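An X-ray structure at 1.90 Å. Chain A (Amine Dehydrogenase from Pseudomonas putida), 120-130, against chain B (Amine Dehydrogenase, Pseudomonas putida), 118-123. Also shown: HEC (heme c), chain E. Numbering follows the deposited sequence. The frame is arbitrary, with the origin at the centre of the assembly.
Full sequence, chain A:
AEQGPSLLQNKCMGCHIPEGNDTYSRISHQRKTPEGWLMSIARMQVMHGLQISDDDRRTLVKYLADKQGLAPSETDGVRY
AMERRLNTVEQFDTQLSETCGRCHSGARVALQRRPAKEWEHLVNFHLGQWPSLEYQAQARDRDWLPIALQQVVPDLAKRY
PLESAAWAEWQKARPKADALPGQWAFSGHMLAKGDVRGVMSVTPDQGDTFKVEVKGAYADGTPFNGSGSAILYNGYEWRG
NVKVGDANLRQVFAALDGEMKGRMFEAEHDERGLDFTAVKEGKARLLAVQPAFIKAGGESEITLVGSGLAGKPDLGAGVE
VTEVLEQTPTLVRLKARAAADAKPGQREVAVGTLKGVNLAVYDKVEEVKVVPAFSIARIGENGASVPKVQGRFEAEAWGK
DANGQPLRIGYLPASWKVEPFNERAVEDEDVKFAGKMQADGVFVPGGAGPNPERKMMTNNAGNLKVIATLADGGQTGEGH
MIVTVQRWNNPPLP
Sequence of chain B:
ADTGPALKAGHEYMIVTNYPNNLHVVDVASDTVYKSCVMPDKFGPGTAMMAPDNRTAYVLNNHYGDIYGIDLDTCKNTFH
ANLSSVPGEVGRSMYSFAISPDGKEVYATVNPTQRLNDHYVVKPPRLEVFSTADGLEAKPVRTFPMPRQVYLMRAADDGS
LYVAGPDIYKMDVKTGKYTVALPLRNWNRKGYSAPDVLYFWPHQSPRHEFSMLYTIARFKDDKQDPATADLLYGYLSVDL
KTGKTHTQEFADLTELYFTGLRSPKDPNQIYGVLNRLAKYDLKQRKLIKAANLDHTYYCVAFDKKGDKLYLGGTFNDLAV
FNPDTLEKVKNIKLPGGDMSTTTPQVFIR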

# COMPACT_ATOMS: atom_id res chain seq x y z
N GLU A 120 -21.81 -2.02 -7.21
CA GLU A 120 -22.28 -2.79 -6.06
C GLU A 120 -21.57 -4.16 -6.02
O GLU A 120 -21.19 -4.63 -4.94
CB GLU A 120 -23.79 -3.00 -6.12
CG GLU A 120 -24.33 -3.69 -4.88
CD GLU A 120 -25.72 -4.27 -5.07
OE1 GLU A 120 -25.90 -5.49 -4.86
OE2 GLU A 120 -26.64 -3.51 -5.44
N HIS A 121 -21.40 -4.78 -7.18
CA HIS A 121 -20.71 -6.07 -7.27
C HIS A 121 -19.26 -5.88 -6.85
O HIS A 121 -18.67 -6.75 -6.22
CB HIS A 121 -20.71 -6.61 -8.71
CG HIS A 121 -21.99 -7.26 -9.12
ND1 HIS A 121 -22.77 -7.99 -8.25
CD2 HIS A 121 -22.61 -7.32 -10.32
CE1 HIS A 121 -23.82 -8.47 -8.89
NE2 HIS A 121 -23.75 -8.08 -10.15
N LEU A 122 -18.69 -4.73 -7.22
CA LEU A 122 -17.31 -4.41 -6.87
C LEU A 122 -17.13 -4.33 -5.36
O LEU A 122 -16.17 -4.89 -4.83
CB LEU A 122 -16.86 -3.12 -7.54
CG LEU A 122 -15.46 -2.62 -7.17
CD1 LEU A 122 -14.81 -2.02 -8.38
CD2 LEU A 122 -15.56 -1.61 -6.05
N VAL A 123 -18.05 -3.67 -4.66
CA VAL A 123 -17.97 -3.56 -3.21
C VAL A 123 -18.01 -4.94 -2.53
O VAL A 123 -17.23 -5.22 -1.63
CB VAL A 123 -19.09 -2.67 -2.63
CG1 VAL A 123 -19.05 -2.68 -1.12
CG2 VAL A 123 -18.93 -1.25 -3.13
N ASN A 124 -18.91 -5.81 -2.99
CA ASN A 124 -19.04 -7.16 -2.45
C ASN A 124 -17.78 -7.97 -2.67
O ASN A 124 -17.38 -8.75 -1.82
CB ASN A 124 -20.25 -7.88 -3.05
CG ASN A 124 -21.55 -7.46 -2.42
OD1 ASN A 124 -21.90 -7.91 -1.33
ND2 ASN A 124 -22.27 -6.57 -3.08
N PHE A 125 -17.15 -7.79 -3.83
CA PHE A 125 -15.91 -8.49 -4.14
C PHE A 125 -14.79 -8.09 -3.18
O PHE A 125 -14.01 -8.94 -2.77
CB PHE A 125 -15.45 -8.21 -5.58
CG PHE A 125 -13.98 -8.50 -5.82
CD1 PHE A 125 -13.06 -7.45 -5.91
CD2 PHE A 125 -13.51 -9.81 -5.88
CE1 PHE A 125 -11.71 -7.71 -6.05
CE2 PHE A 125 -12.15 -10.07 -6.03
CZ PHE A 125 -11.25 -9.02 -6.12
N HIS A 126 -14.69 -6.81 -2.87
CA HIS A 126 -13.66 -6.33 -1.96
C HIS A 126 -13.76 -6.95 -0.58
O HIS A 126 -12.81 -7.57 -0.11
CB HIS A 126 -13.70 -4.80 -1.85
CG HIS A 126 -13.04 -4.11 -3.00
ND1 HIS A 126 -13.63 -3.91 -4.23
CD2 HIS A 126 -11.79 -3.61 -3.10
CE1 HIS A 126 -12.74 -3.32 -5.02
NE2 HIS A 126 -11.62 -3.12 -4.38
N LEU A 127 -14.91 -6.79 0.06
CA LEU A 127 -15.13 -7.34 1.39
C LEU A 127 -15.11 -8.87 1.36
O LEU A 127 -14.78 -9.51 2.35
CB LEU A 127 -16.47 -6.85 1.97
CG LEU A 127 -16.54 -6.48 3.46
CD1 LEU A 127 -17.98 -6.47 3.88
CD2 LEU A 127 -15.75 -7.43 4.33
N GLY A 128 -15.44 -9.46 0.21
CA GLY A 128 -15.44 -10.90 0.07
C GLY A 128 -14.06 -11.49 -0.09
O GLY A 128 -13.73 -12.50 0.53
N GLN A 129 -13.24 -10.84 -0.92
CA GLN A 129 -11.87 -11.27 -1.18
C GLN A 129 -10.92 -10.94 -0.02
O GLN A 129 -9.98 -11.69 0.26
CB GLN A 129 -11.37 -10.63 -2.48
CG GLN A 129 -10.06 -11.21 -3.02
CD GLN A 129 -10.21 -12.66 -3.46
OE1 GLN A 129 -11.32 -13.13 -3.70
NE2 GLN A 129 -9.10 -13.36 -3.57
N TRP A 130 -11.18 -9.82 0.65
CA TRP A 130 -10.37 -9.38 1.78
C TRP A 130 -11.28 -9.12 2.97
O TRP A 130 -11.67 -7.98 3.22
CB TRP A 130 -9.56 -8.13 1.43
CG TRP A 130 -8.68 -8.34 0.26
CD1 TRP A 130 -7.58 -9.14 0.21
CD2 TRP A 130 -8.88 -7.85 -1.07
NE1 TRP A 130 -7.10 -9.20 -1.07
CE2 TRP A 130 -7.87 -8.42 -1.88
CE3 TRP A 130 -9.82 -7.00 -1.66
CZ2 TRP A 130 -7.78 -8.18 -3.25
CZ3 TRP A 130 -9.73 -6.75 -3.03
CH2 TRP A 130 -8.72 -7.34 -3.81
N ASP B 118 -19.66 -15.46 -11.46
CA ASP B 118 -19.18 -14.16 -11.93
C ASP B 118 -19.25 -12.99 -10.93
O ASP B 118 -19.09 -11.84 -11.33
CB ASP B 118 -19.92 -13.77 -13.21
CG ASP B 118 -21.41 -13.52 -12.99
OD1 ASP B 118 -21.94 -13.87 -11.92
OD2 ASP B 118 -22.05 -12.95 -13.89
N HIS B 119 -19.51 -13.28 -9.66
CA HIS B 119 -19.57 -12.24 -8.64
C HIS B 119 -19.61 -12.80 -7.22
O HIS B 119 -19.81 -14.00 -7.02
CB HIS B 119 -20.77 -11.30 -8.88
CG HIS B 119 -22.10 -11.92 -8.60
ND1 HIS B 119 -22.72 -12.78 -9.48
CD2 HIS B 119 -22.92 -11.83 -7.53
CE1 HIS B 119 -23.87 -13.18 -8.96
NE2 HIS B 119 -24.01 -12.62 -7.78
N TYR B 120 -19.36 -11.94 -6.24
CA TYR B 120 -19.40 -12.31 -4.83
C TYR B 120 -20.56 -11.59 -4.18
O TYR B 120 -20.99 -10.53 -4.64
CB TYR B 120 -18.14 -11.87 -4.08
CG TYR B 120 -16.86 -12.59 -4.41
CD1 TYR B 120 -15.70 -12.30 -3.69
CD2 TYR B 120 -16.77 -13.51 -5.45
CE1 TYR B 120 -14.49 -12.91 -3.99
CE2 TYR B 120 -15.57 -14.14 -5.76
CZ TYR B 120 -14.43 -13.82 -5.02
OH TYR B 120 -13.23 -14.41 -5.32
N VAL B 121 -21.05 -12.16 -3.09
CA VAL B 121 -22.12 -11.56 -2.33
C VAL B 121 -21.75 -11.78 -0.88
O VAL B 121 -21.61 -12.92 -0.44
CB VAL B 121 -23.51 -12.20 -2.61
CG1 VAL B 121 -24.58 -11.49 -1.81
CG2 VAL B 121 -23.84 -12.12 -4.09
N VAL B 122 -21.50 -10.70 -0.17
CA VAL B 122 -21.14 -10.78 1.24
C VAL B 122 -22.44 -11.01 2.00
O VAL B 122 -23.45 -10.36 1.74
CB VAL B 122 -20.42 -9.50 1.74
CG1 VAL B 122 -20.00 -9.66 3.18
CG2 VAL B 122 -19.20 -9.22 0.87
N LYS B 123 -22.43 -11.99 2.89
CA LYS B 123 -23.61 -12.32 3.67
C LYS B 123 -23.44 -11.87 5.10
O LYS B 123 -22.32 -11.56 5.52
CB LYS B 123 -23.83 -13.83 3.65
CG LYS B 123 -24.08 -14.42 2.28
CD LYS B 123 -25.39 -13.93 1.71
CE LYS B 123 -25.78 -14.75 0.50
NZ LYS B 123 -25.79 -16.22 0.85
FE HEC E . -10.15 -1.57 -4.63
CHA HEC E . -8.88 -3.37 -7.15
CHB HEC E . -12.28 -0.12 -6.81
CHC HEC E . -11.59 0.12 -2.07
CHD HEC E . -8.00 -3.10 -2.44
NA HEC E . -10.49 -1.69 -6.55
C1A HEC E . -9.86 -2.49 -7.46
C2A HEC E . -10.38 -2.29 -8.79
C3A HEC E . -11.33 -1.36 -8.69
C4A HEC E . -11.40 -1.01 -7.30
CMA HEC E . -12.17 -0.81 -9.82
CAA HEC E . -9.92 -3.03 -10.02
CBA HEC E . -11.11 -3.90 -10.42
CGA HEC E . -10.94 -4.79 -11.63
O1A HEC E . -9.89 -4.82 -12.24
O2A HEC E . -11.88 -5.47 -11.95
NB HEC E . -11.60 -0.28 -4.47
C1B HEC E . -12.41 0.23 -5.49
C2B HEC E . -13.41 1.13 -5.03
C3B HEC E . -13.24 1.19 -3.68
C4B HEC E . -12.10 0.33 -3.34
CMB HEC E . -14.46 1.86 -5.90
CAB HEC E . -14.14 2.02 -2.77
CBB HEC E . -15.16 1.22 -1.96
NC HEC E . -9.84 -1.48 -2.68
C1C HEC E . -10.52 -0.72 -1.77
C2C HEC E . -10.01 -0.89 -0.44
C3C HEC E . -9.01 -1.77 -0.52
C4C HEC E . -8.90 -2.16 -1.92
CMC HEC E . -10.54 -0.18 0.81
CAC HEC E . -8.11 -2.11 0.64
CBC HEC E . -8.46 -3.24 1.58
ND HEC E . -8.75 -2.94 -4.75
C1D HEC E . -7.94 -3.47 -3.77
C2D HEC E . -7.03 -4.49 -4.31
C3D HEC E . -7.33 -4.53 -5.66
C4D HEC E . -8.35 -3.58 -5.89
CMD HEC E . -6.00 -5.30 -3.53
CAD HEC E . -6.77 -5.37 -6.81
CBD HEC E . -5.64 -6.29 -6.51
CGD HEC E . -4.33 -5.64 -6.83
O1D HEC E . -4.27 -4.39 -6.81
O2D HEC E . -3.35 -6.37 -7.09
O HOH W 1 -18.51 -9.33 -7.09
O HOH W 2 -22.68 -8.65 -5.57
O HOH W 3 -23.97 -7.54 0.30

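A helix of chain A packs across a short strand of chain B in a compact, largely buried contact, where two direct hydrogen bonds and three bridging waters satisfy polar groups around a tyrosine and a valine laid against the helix. The axes cross at 71° and approach to 6.7 Å, close enough for A:Asn124 to reach the strand backbone directly. Its CA-to-CB bond points toward the strand, and OD1 accepts a nearly linear hydrogen bond from B:Val122 N (3.0 Å), while its ND2 donates to A:Glu120 O one turn back (2.9 Å), which helps fix the amide's orientation. One short polar side chain thus serves both backbones.

The strand's alternation sets the rest: B:Tyr120 and B:Val122 point toward the helix, B:Val121 away. B:Tyr120 is the most covered residue. A:Phe125 CD2 lies over one face of its ring, 3.8 Å from CE1, and A:Gly128 CA sits at its edge, 4.0 Å from CD1. Glycine suits that place, since an ideal CB on A:Gly128 would fall 2.8 Å from B:Tyr120 CD1, a clash. At the ring's far end, B:Tyr120 OH donates to A:Gln129 OE1 (2.8 Å), a long side chain whose end swings nearer the strand. B:Val122 CG2 fills the neighbouring space against A:Leu127 CB (3.8 Å).

At the histidine end, where both rings are partly exposed, B:His119 CB lies over the face of the A:His121 ring, and the two imidazoles meet obliquely, A:His121 CE1 being 3.7 Å from B:His119 CD2. B:His119 is anchored by ND1 donating to B:Asp118 OD1 (2.8 Å). Water completes the polar pairing: one molecule links A:His121 O to B:Tyr120 N, another A:His121 ND1 to B:Tyr120 O, a third A:Asn124 OD1 to B:Val122 O. A:His126, pointing away, is left to bind the heme iron.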